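Local coordinates for glycoside hydrolase, GH17 family (PDB 6FCG), which probably hydrolyses internal beta-1,3-glucosidic bonds of the algal polysaccharide laminarin, as an endo-acting laminarinase of glycoside hydrolase family 17, at residues A51-K59 and E70-L78; G371-A379 and F392-I402. All coordinates share one frame; numbering follows the deposited sequence.

Contact 1. Residues A51-K59 and E70-L78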
loop_
_atom_site.group_PDB
_atom_site.type_symbol
_atom_site.label_atom_id
_atom_site.label_comp_id
_atom_site.label_asym_id
_atom_site.label_seq_id
_atom_site.Cartn_x
_atom_site.Cartn_y
_atom_site.Cartn_z
ATOM N N ALA A 51 4.979 -37.045 -25.023
ATOM C CA ALA A 51 6.118 -36.135 -25.047
ATOM C C ALA A 51 6.244 -35.370 -23.740
ATOM O O ALA A 51 5.258 -35.238 -23.002
ATOM C CB ALA A 51 5.967 -35.158 -26.199
ATOM N N ILE A 52 7.452 -34.860 -23.494
ATOM C CA ILE A 52 7.759 -34.034 -22.337
ATOM C C ILE A 52 8.934 -33.111 -22.652
ATOM O O ILE A 52 9.832 -33.494 -23.395
ATOM C CB ILE A 52 8.073 -34.923 -21.103
ATOM C CG1 ILE A 52 7.953 -34.161 -19.790
ATOM C CG2 ILE A 52 9.459 -35.544 -21.161
ATOM C CD1 ILE A 52 7.143 -34.900 -18.745
ATOM N N SER A 53 8.966 -31.931 -22.041
ATOM C CA SER A 53 10.188 -31.122 -21.996
ATOM C C SER A 53 11.102 -31.629 -20.859
ATOM O O SER A 53 10.609 -31.916 -19.736
ATOM C CB SER A 53 9.856 -29.642 -21.825
ATOM O OG SER A 53 9.262 -29.132 -23.002
ATOM N N TYR A 54 12.407 -31.750 -21.122
ATOM C CA TYR A 54 13.329 -32.356 -20.144
ATOM C C TYR A 54 14.652 -31.627 -19.940
ATOM O O TYR A 54 15.329 -31.207 -20.882
ATOM C CB TYR A 54 13.612 -33.826 -20.486
ATOM C CG TYR A 54 14.672 -34.456 -19.600
ATOM C CD1 TYR A 54 14.362 -34.912 -18.343
ATOM C CD2 TYR A 54 16.004 -34.522 -20.000
ATOM C CE1 TYR A 54 15.333 -35.455 -17.507
ATOM C CE2 TYR A 54 16.982 -35.058 -19.180
ATOM C CZ TYR A 54 16.639 -35.515 -17.934
ATOM O OH TYR A 54 17.619 -36.064 -17.145
ATOM N N GLY A 55 14.996 -31.493 -18.664
ATOM C CA GLY A 55 16.322 -31.149 -18.229
ATOM C C GLY A 55 16.618 -31.970 -16.994
ATOM O O GLY A 55 15.730 -32.212 -16.156
ATOM N N GLY A 56 17.887 -32.321 -16.818
ATOM C CA GLY A 56 18.353 -33.254 -15.791
ATOM C C GLY A 56 19.279 -32.631 -14.762
ATOM O O GLY A 56 19.830 -33.324 -13.920
ATOM N N TYR A 57 19.450 -31.325 -14.846
ATOM C CA TYR A 57 20.261 -30.568 -13.910
ATOM C C TYR A 57 19.629 -30.652 -12.541
ATOM O O TYR A 57 18.402 -30.558 -12.415
ATOM C CB TYR A 57 20.329 -29.106 -14.329
ATOM C CG TYR A 57 21.066 -28.832 -15.620
ATOM C CD1 TYR A 57 22.456 -28.747 -15.654
ATOM C CD2 TYR A 57 20.378 -28.639 -16.813
ATOM C CE1 TYR A 57 23.132 -28.465 -16.844
ATOM C CE2 TYR A 57 21.045 -28.375 -17.995
ATOM C CZ TYR A 57 22.415 -28.293 -18.008
ATOM O OH TYR A 57 23.067 -27.981 -19.160
ATOM N N ARG A 58 20.477 -30.867 -11.539
ATOM C CA ARG A 58 20.053 -31.086 -10.128
ATOM C C ARG A 58 20.486 -30.001 -9.157
ATOM O O ARG A 58 20.064 -30.018 -8.023
ATOM C CB ARG A 58 20.552 -32.451 -9.627
ATOM C CG ARG A 58 19.785 -33.630 -10.204
ATOM C CD ARG A 58 20.645 -34.862 -10.295
ATOM N NE ARG A 58 19.998 -35.910 -11.101
ATOM C CZ ARG A 58 19.853 -37.192 -10.786
ATOM N NH1 ARG A 58 19.263 -37.954 -11.693
ATOM N NH2 ARG A 58 20.271 -37.721 -9.643
ATOM N N LYS A 59 21.286 -29.040 -9.622
ATOM C CA LYS A 59 21.840 -27.988 -8.771
ATOM C C LYS A 59 21.475 -26.620 -9.325
ATOM O O LYS A 59 20.899 -26.506 -10.405
ATOM C CB LYS A 59 23.359 -28.107 -8.699
ATOM C CG LYS A 59 23.907 -29.482 -8.330
ATOM C CD LYS A 59 24.147 -29.644 -6.843
ATOM C CE LYS A 59 24.790 -30.989 -6.578
ATOM N NZ LYS A 59 24.804 -31.281 -5.120
ATOM N N GLU A 70 23.464 -40.280 -13.803
ATOM C CA GLU A 70 22.302 -39.488 -13.339
ATOM C C GLU A 70 21.198 -39.346 -14.402
ATOM O O GLU A 70 20.012 -39.557 -14.123
ATOM C CB GLU A 70 22.740 -38.122 -12.820
ATOM C CG GLU A 70 23.501 -38.186 -11.507
ATOM C CD GLU A 70 24.143 -36.856 -11.077
ATOM O OE1 GLU A 70 24.560 -36.040 -11.924
ATOM O OE2 GLU A 70 24.240 -36.617 -9.859
ATOM N N LEU A 71 21.597 -39.069 -15.628
ATOM C CA LEU A 71 20.639 -38.988 -16.722
ATOM C C LEU A 71 19.907 -40.304 -16.989
ATOM O O LEU A 71 18.724 -40.285 -17.329
ATOM C CB LEU A 71 21.313 -38.490 -17.994
ATOM C CG LEU A 71 21.936 -37.077 -17.897
ATOM C CD1 LEU A 71 22.846 -36.839 -19.094
ATOM C CD2 LEU A 71 20.871 -36.004 -17.774
ATOM N N LYS A 72 20.585 -41.433 -16.816
ATOM C CA LYS A 72 19.955 -42.735 -16.997
ATOM C C LYS A 72 18.875 -42.994 -15.963
ATOM O O LYS A 72 17.819 -43.517 -16.295
ATOM C CB LYS A 72 20.981 -43.865 -16.950
ATOM C CG LYS A 72 21.848 -43.950 -18.187
ATOM C CD LYS A 72 23.074 -44.818 -17.987
ATOM C CE LYS A 72 22.744 -46.298 -18.051
ATOM N NZ LYS A 72 24.018 -47.059 -18.165
ATOM N N GLU A 73 19.135 -42.598 -14.724
ATOM C CA GLU A 73 18.108 -42.601 -13.682
ATOM C C GLU A 73 16.817 -41.917 -14.185
ATOM O O GLU A 73 15.734 -42.502 -14.122
ATOM C CB GLU A 73 18.621 -41.931 -12.407
ATOM C CG GLU A 73 19.659 -42.722 -11.618
ATOM C CD GLU A 73 20.246 -41.977 -10.415
ATOM O OE1 GLU A 73 20.309 -40.725 -10.415
ATOM O OE2 GLU A 73 20.629 -42.646 -9.428
ATOM N N ASP A 74 16.956 -40.716 -14.756
ATOM C CA ASP A 74 15.802 -39.949 -15.260
ATOM C C ASP A 74 15.103 -40.639 -16.402
ATOM O O ASP A 74 13.873 -40.719 -16.449
ATOM C CB ASP A 74 16.221 -38.542 -15.714
ATOM C CG ASP A 74 16.687 -37.673 -14.577
ATOM O OD1 ASP A 74 16.599 -38.112 -13.410
ATOM O OD2 ASP A 74 17.184 -36.548 -14.811
ATOM N N MET A 75 15.897 -41.134 -17.333
ATOM C CA MET A 75 15.348 -41.822 -18.479
ATOM C C MET A 75 14.525 -43.021 -18.049
ATOM O O MET A 75 13.448 -43.249 -18.612
ATOM C CB MET A 75 16.453 -42.269 -19.439
ATOM C CG MET A 75 17.242 -41.179 -20.149
ATOM S SD MET A 75 16.306 -39.944 -21.047
ATOM C CE MET A 75 16.174 -38.634 -19.801
ATOM N N LYS A 76 15.020 -43.784 -17.070
ATOM C CA LYS A 76 14.287 -44.958 -16.599
ATOM C C LYS A 76 12.946 -44.541 -15.996
ATOM O O LYS A 76 11.921 -45.149 -16.320
ATOM C CB LYS A 76 15.090 -45.799 -15.607
ATOM C CG LYS A 76 16.343 -46.461 -16.186
ATOM C CD LYS A 76 16.810 -47.673 -15.380
ATOM C CE LYS A 76 18.299 -47.971 -15.516
ATOM N NZ LYS A 76 19.077 -47.846 -14.265
ATOM N N ILE A 77 12.960 -43.490 -15.167
ATOM C CA ILE A 77 11.750 -42.918 -14.579
ATOM C C ILE A 77 10.734 -42.459 -15.640
ATOM O O ILE A 77 9.523 -42.749 -15.538
ATOM C CB ILE A 77 12.087 -41.738 -13.642
ATOM C CG1 ILE A 77 12.807 -42.227 -12.404
ATOM C CG2 ILE A 77 10.824 -40.969 -13.223
ATOM C CD1 ILE A 77 13.637 -41.173 -11.724
ATOM N N LEU A 78 11.197 -41.726 -16.638
ATOM C CA LEU A 78 10.292 -41.229 -17.659
ATOM C C LEU A 78 9.729 -42.360 -18.472
ATOM O O LEU A 78 8.555 -42.330 -18.871
ATOM C CB LEU A 78 11.005 -40.217 -18.573
ATOM C CG LEU A 78 11.475 -38.922 -17.912
ATOM C CD1 LEU A 78 12.091 -38.017 -18.959
ATOM C CD2 LEU A 78 10.334 -38.214 -17.206
#

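Contact 2. Residues G371-A379 and F392-I402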
loop_
_atom_site.group_PDB
_atom_site.type_symbol
_atom_site.label_atom_id
_atom_site.label_comp_id
_atom_site.label_asym_id
_atom_site.label_seq_id
_atom_site.Cartn_x
_atom_site.Cartn_y
_atom_site.Cartn_z
ATOM N N GLY A 371 8.262 -28.974 -12.529
ATOM C CA GLY A 371 8.337 -30.409 -12.617
ATOM C C GLY A 371 7.061 -31.133 -12.279
ATOM O O GLY A 371 6.190 -30.594 -11.598
ATOM N N LEU A 372 6.944 -32.358 -12.805
ATOM C CA LEU A 372 6.004 -33.349 -12.282
ATOM C C LEU A 372 6.620 -34.004 -11.050
ATOM O O LEU A 372 5.907 -34.519 -10.178
ATOM C CB LEU A 372 5.677 -34.385 -13.331
ATOM C CG LEU A 372 5.166 -33.867 -14.659
ATOM C CD1 LEU A 372 5.053 -35.021 -15.633
ATOM C CD2 LEU A 372 3.836 -33.156 -14.527
ATOM N N PHE A 373 7.945 -34.004 -10.986
ATOM C CA PHE A 373 8.692 -34.484 -9.816
ATOM C C PHE A 373 9.465 -33.328 -9.209
ATOM O O PHE A 373 9.819 -32.359 -9.923
ATOM C CB PHE A 373 9.747 -35.549 -10.210
ATOM C CG PHE A 373 9.193 -36.779 -10.861
ATOM C CD1 PHE A 373 9.018 -36.853 -12.223
ATOM C CD2 PHE A 373 8.872 -37.898 -10.089
ATOM C CE1 PHE A 373 8.504 -37.988 -12.802
ATOM C CE2 PHE A 373 8.351 -39.040 -10.677
ATOM C CZ PHE A 373 8.181 -39.087 -12.036
ATOM N N THR A 374 9.827 -33.496 -7.930
ATOM C CA THR A 374 10.671 -32.531 -7.208
ATOM C C THR A 374 12.104 -32.819 -7.609
ATOM O O THR A 374 12.377 -33.835 -8.229
ATOM C CB THR A 374 10.527 -32.544 -5.662
ATOM O OG1 THR A 374 11.191 -33.674 -5.064
ATOM C CG2 THR A 374 9.087 -32.471 -5.205
ATOM N N VAL A 375 13.027 -31.940 -7.253
ATOM C CA VAL A 375 14.443 -32.184 -7.585
ATOM C C VAL A 375 14.926 -33.522 -6.936
ATOM O O VAL A 375 15.677 -34.262 -7.536
ATOM C CB VAL A 375 15.369 -30.964 -7.320
ATOM C CG1 VAL A 375 15.499 -30.691 -5.842
ATOM C CG2 VAL A 375 16.747 -31.188 -7.911
ATOM N N ASP A 376 14.453 -33.820 -5.720
ATOM C CA ASP A 376 14.816 -35.039 -4.970
ATOM C C ASP A 376 14.096 -36.312 -5.434
ATOM O O ASP A 376 14.332 -37.383 -4.891
ATOM C CB ASP A 376 14.550 -34.846 -3.459
ATOM C CG ASP A 376 15.330 -33.658 -2.850
ATOM O OD1 ASP A 376 16.567 -33.548 -3.040
ATOM O OD2 ASP A 376 14.689 -32.822 -2.183
ATOM N N GLY A 377 13.220 -36.206 -6.427
ATOM C CA GLY A 377 12.573 -37.361 -7.008
ATOM C C GLY A 377 11.255 -37.709 -6.362
ATOM O O GLY A 377 10.740 -38.790 -6.608
ATOM N N LYS A 378 10.694 -36.814 -5.554
ATOM C CA LYS A 378 9.345 -37.001 -5.059
ATOM C C LYS A 378 8.303 -36.714 -6.144
ATOM O O LYS A 378 8.429 -35.767 -6.914
ATOM C CB LYS A 378 9.072 -36.113 -3.865
ATOM C CG LYS A 378 9.892 -36.473 -2.642
ATOM C CD LYS A 378 9.079 -36.208 -1.378
ATOM C CE LYS A 378 9.757 -36.739 -0.125
ATOM N NZ LYS A 378 10.989 -35.949 0.134
ATOM N N ALA A 379 7.288 -37.563 -6.231
ATOM C CA ALA A 379 6.216 -37.390 -7.194
ATOM C C ALA A 379 5.185 -36.433 -6.617
ATOM O O ALA A 379 4.618 -36.691 -5.566
ATOM C CB ALA A 379 5.570 -38.736 -7.520
ATOM N N PHE A 392 6.989 -46.897 -10.451
ATOM C CA PHE A 392 8.375 -46.487 -10.205
ATOM C C PHE A 392 9.096 -47.382 -9.227
ATOM O O PHE A 392 10.156 -47.047 -8.740
ATOM C CB PHE A 392 8.445 -45.053 -9.683
ATOM C CG PHE A 392 7.726 -44.070 -10.537
ATOM C CD1 PHE A 392 8.221 -43.721 -11.784
ATOM C CD2 PHE A 392 6.535 -43.511 -10.124
ATOM C CE1 PHE A 392 7.530 -42.825 -12.594
ATOM C CE2 PHE A 392 5.842 -42.616 -10.934
ATOM C CZ PHE A 392 6.337 -42.279 -12.165
ATOM N N GLU A 393 8.546 -48.539 -8.937
ATOM C CA GLU A 393 9.161 -49.411 -7.947
ATOM C C GLU A 393 10.564 -49.936 -8.393
ATOM O O GLU A 393 10.778 -50.320 -9.552
ATOM C CB GLU A 393 8.121 -50.446 -7.582
ATOM C CG GLU A 393 8.569 -51.412 -6.502
ATOM C CD GLU A 393 7.706 -51.402 -5.270
ATOM O OE1 GLU A 393 6.468 -51.492 -5.374
ATOM O OE2 GLU A 393 8.299 -51.343 -4.184
ATOM N N GLY A 394 11.538 -49.840 -7.489
ATOM C CA GLY A 394 12.923 -50.205 -7.785
ATOM C C GLY A 394 13.758 -49.090 -8.404
ATOM O O GLY A 394 14.981 -49.255 -8.562
ATOM N N LEU A 395 13.115 -47.975 -8.768
ATOM C CA LEU A 395 13.786 -46.847 -9.404
ATOM C C LEU A 395 14.155 -45.825 -8.380
ATOM O O LEU A 395 13.501 -45.672 -7.355
ATOM C CB LEU A 395 12.879 -46.235 -10.470
ATOM C CG LEU A 395 12.645 -47.106 -11.736
ATOM C CD1 LEU A 395 11.778 -46.272 -12.678
ATOM C CD2 LEU A 395 13.877 -47.664 -12.447
ATOM N N THR A 396 15.174 -45.069 -8.715
ATOM C CA THR A 396 15.864 -44.202 -7.788
ATOM C C THR A 396 16.226 -42.889 -8.511
ATOM O O THR A 396 16.484 -42.911 -9.705
ATOM C CB THR A 396 17.101 -45.004 -7.275
ATOM O OG1 THR A 396 16.952 -45.276 -5.896
ATOM C CG2 THR A 396 18.507 -44.341 -7.535
ATOM N N ARG A 397 16.220 -41.766 -7.797
ATOM C CA ARG A 397 16.920 -40.549 -8.250
ATOM C C ARG A 397 17.867 -40.063 -7.159
ATOM O O ARG A 397 17.430 -39.721 -6.074
ATOM C CB ARG A 397 15.938 -39.429 -8.677
ATOM C CG ARG A 397 16.546 -38.352 -9.580
ATOM C CD ARG A 397 15.506 -37.345 -9.999
ATOM N NE ARG A 397 15.838 -35.923 -10.158
ATOM C CZ ARG A 397 16.263 -35.284 -11.235
ATOM N NH1 ARG A 397 16.586 -35.911 -12.331
ATOM N NH2 ARG A 397 16.407 -33.978 -11.201
ATOM N N GLY A 398 19.167 -40.081 -7.449
ATOM C CA GLY A 398 20.224 -39.616 -6.524
ATOM C C GLY A 398 20.283 -40.389 -5.218
ATOM O O GLY A 398 20.547 -39.811 -4.183
ATOM N N GLY A 399 19.955 -41.679 -5.254
ATOM C CA GLY A 399 19.748 -42.467 -4.046
ATOM C C GLY A 399 18.337 -42.540 -3.452
ATOM O O GLY A 399 18.053 -43.453 -2.684
ATOM N N ASN A 400 17.431 -41.636 -3.795
ATOM C CA ASN A 400 16.073 -41.643 -3.210
ATOM C C ASN A 400 15.058 -42.466 -3.991
ATOM O O ASN A 400 15.026 -42.388 -5.223
ATOM C CB ASN A 400 15.546 -40.223 -3.093
ATOM C CG ASN A 400 16.523 -39.322 -2.385
ATOM O OD1 ASN A 400 17.164 -39.731 -1.435
ATOM N ND2 ASN A 400 16.650 -38.099 -2.847
ATOM N N PRO A 401 14.196 -43.232 -3.283
ATOM C CA PRO A 401 13.082 -43.861 -4.010
ATOM C C PRO A 401 12.022 -42.830 -4.388
ATOM O O PRO A 401 11.983 -41.740 -3.808
ATOM C CB PRO A 401 12.522 -44.887 -3.020
ATOM C CG PRO A 401 13.330 -44.746 -1.774
ATOM C CD PRO A 401 14.135 -43.503 -1.843
ATOM N N ILE A 402 11.176 -43.183 -5.354
ATOM C CA ILE A 402 10.146 -42.282 -5.815
ATOM C C ILE A 402 8.968 -42.334 -4.855
ATOM O O ILE A 402 8.120 -43.215 -4.912
ATOM C CB ILE A 402 9.717 -42.559 -7.261
ATOM C CG1 ILE A 402 10.933 -42.628 -8.189
ATOM C CG2 ILE A 402 8.767 -41.481 -7.750
ATOM C CD1 ILE A 402 11.914 -41.479 -8.081
#

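Contact 1. Residues A51-K59 and E70-L78
Ile-52 points at the helix and lays its CG2 branch against Leu-78 CD1, 4.2 Å away. The same Leu-78 methyl reaches Tyr-54, approaching its CD1 to 3.9 Å. Tyr-54 spans the gap between strand and helix. Its CG stands anti to the backbone N (chi1 174°), and this sends the ring out to the helix surface. Met-75 covers one ring face: its terminal CE lies 3.8 Å from the ring centroid in a CH-pi contact. Met-75 SD is farther off above the face, so the methyl does most of the touching. At the hydroxyl edge Tyr-54 OH gives a hydrogen bond to Asp-74 OD2, with the carboxylate turned 76° from the ring plane. Leu-71 CD2 also sits at this edge. Gly-56 brings its CA to 3.6 Å from Asp-74 OD2. Arg-58 lies near the end of the segment and carries its charged part. Glu-70 CB lies over the centre of one guanidinium face, while Glu-70 OE1 is bonded to the backbone N of Ser-67. Both end nitrogens of Arg-58 hold a single oxygen, Glu-73 OE1, with NH2 at 3.1 Å. The two planes are nearly coplanar, 8° apart. Arg-58 NH1 also forms a salt bridge with Asp-74 OD1 at 3.2 Å. With an alanine in place of Arg-58, Glu-73 would probably lose its two-nitrogen grip and Asp-74 would keep only Arg-397 of its two arginines. The contact joins strand 50-53 and helix 68-80, the first two elements of a beta-alpha-beta unit of the TIM barrel. Strand 83-87 completes the unit, pairing with Ile-52 through Ile-85 and receiving Met-75 on Leu-86. Helix 95-109 packs alongside, with Ile-99 on Tyr-54 and Leu-106 on Met-75.

Contact 2. Residues G371-A379 and F392-I402
Phe-373 and Phe-392 form the aromatic part of this contact. The edge of Phe-373 is directed at the face of Phe-392 in an offset edge-to-face pair, with centroids 5.5 Å apart and planes at 81°. Phe-373 CZ is the leading atom and lies 3.7 Å from Phe-392 CZ.

The other apolar contacts centre on Ile-402. Its CG2 sits at the edge of the Phe-373 ring, 3.8 Å from CE2, and also meets Ala-379 CB. Its CD1 packs against Gly-377 O, which CG2 also approaches.

Two side-chain hydrogen bonds hold main-chain carbonyls of the type I turn from Thr-374 to Gly-377. Arg-397 NE donates to Val-375 O at 3.1 Å, almost straight at 174°. The oxygen lies in the guanidinium plane, although the donor is tilted from the carbonyl plane. Arg-397 starts with CG anti to the backbone N (chi1 -160°) and bends at chi3, which brings NE to the turn. Asn-400 ND2 donates to Asp-376 O at 3.2 Å, on a lone pair in the carbonyl plane. These two donors occupy the ends of the type I' turn of a tight hairpin, strands 396-397 and 400-401, which the contact joins to the loop before helix 384-388. Arg-397 CD also passes over Gly-377 CA at 4.2 Å.

Arg-397 NH1 forms a salt bridge with Asp-74 OD1, and Phe-353 adds a cation-pi contact.

The chemistry is therefore divided. Rings and aliphatic branches fill one part, while neutral carbonyls of one turn are bound by side chains from the other. Asp-74 of helix 68-80 probably balances the charge of Arg-397.

How the contacts relate
Contact 1 and contact 2 are neighbours, with centres about 10 Å apart, and they meet at Glu-73 and Asp-74 of helix 68-80. Arg-397 NH1 of contact 2 forms a salt bridge with Asp-74 OD1 of contact 1 at 2.5 Å. Arg-58 and Arg-397 thus gather round one carboxylate. Glu-73 OE1 probably also accepts a hydrogen bond from Gly-398 N, 3.2 Å away, at the hairpin turn. Ile-77 of the helix touches both Phe-373 and Phe-392. The late segment 392-402 is in this way fastened to the first barrel helix. In family 17 the catalytic glutamates lie on later barrel strands, so neither contact is likely to supply them.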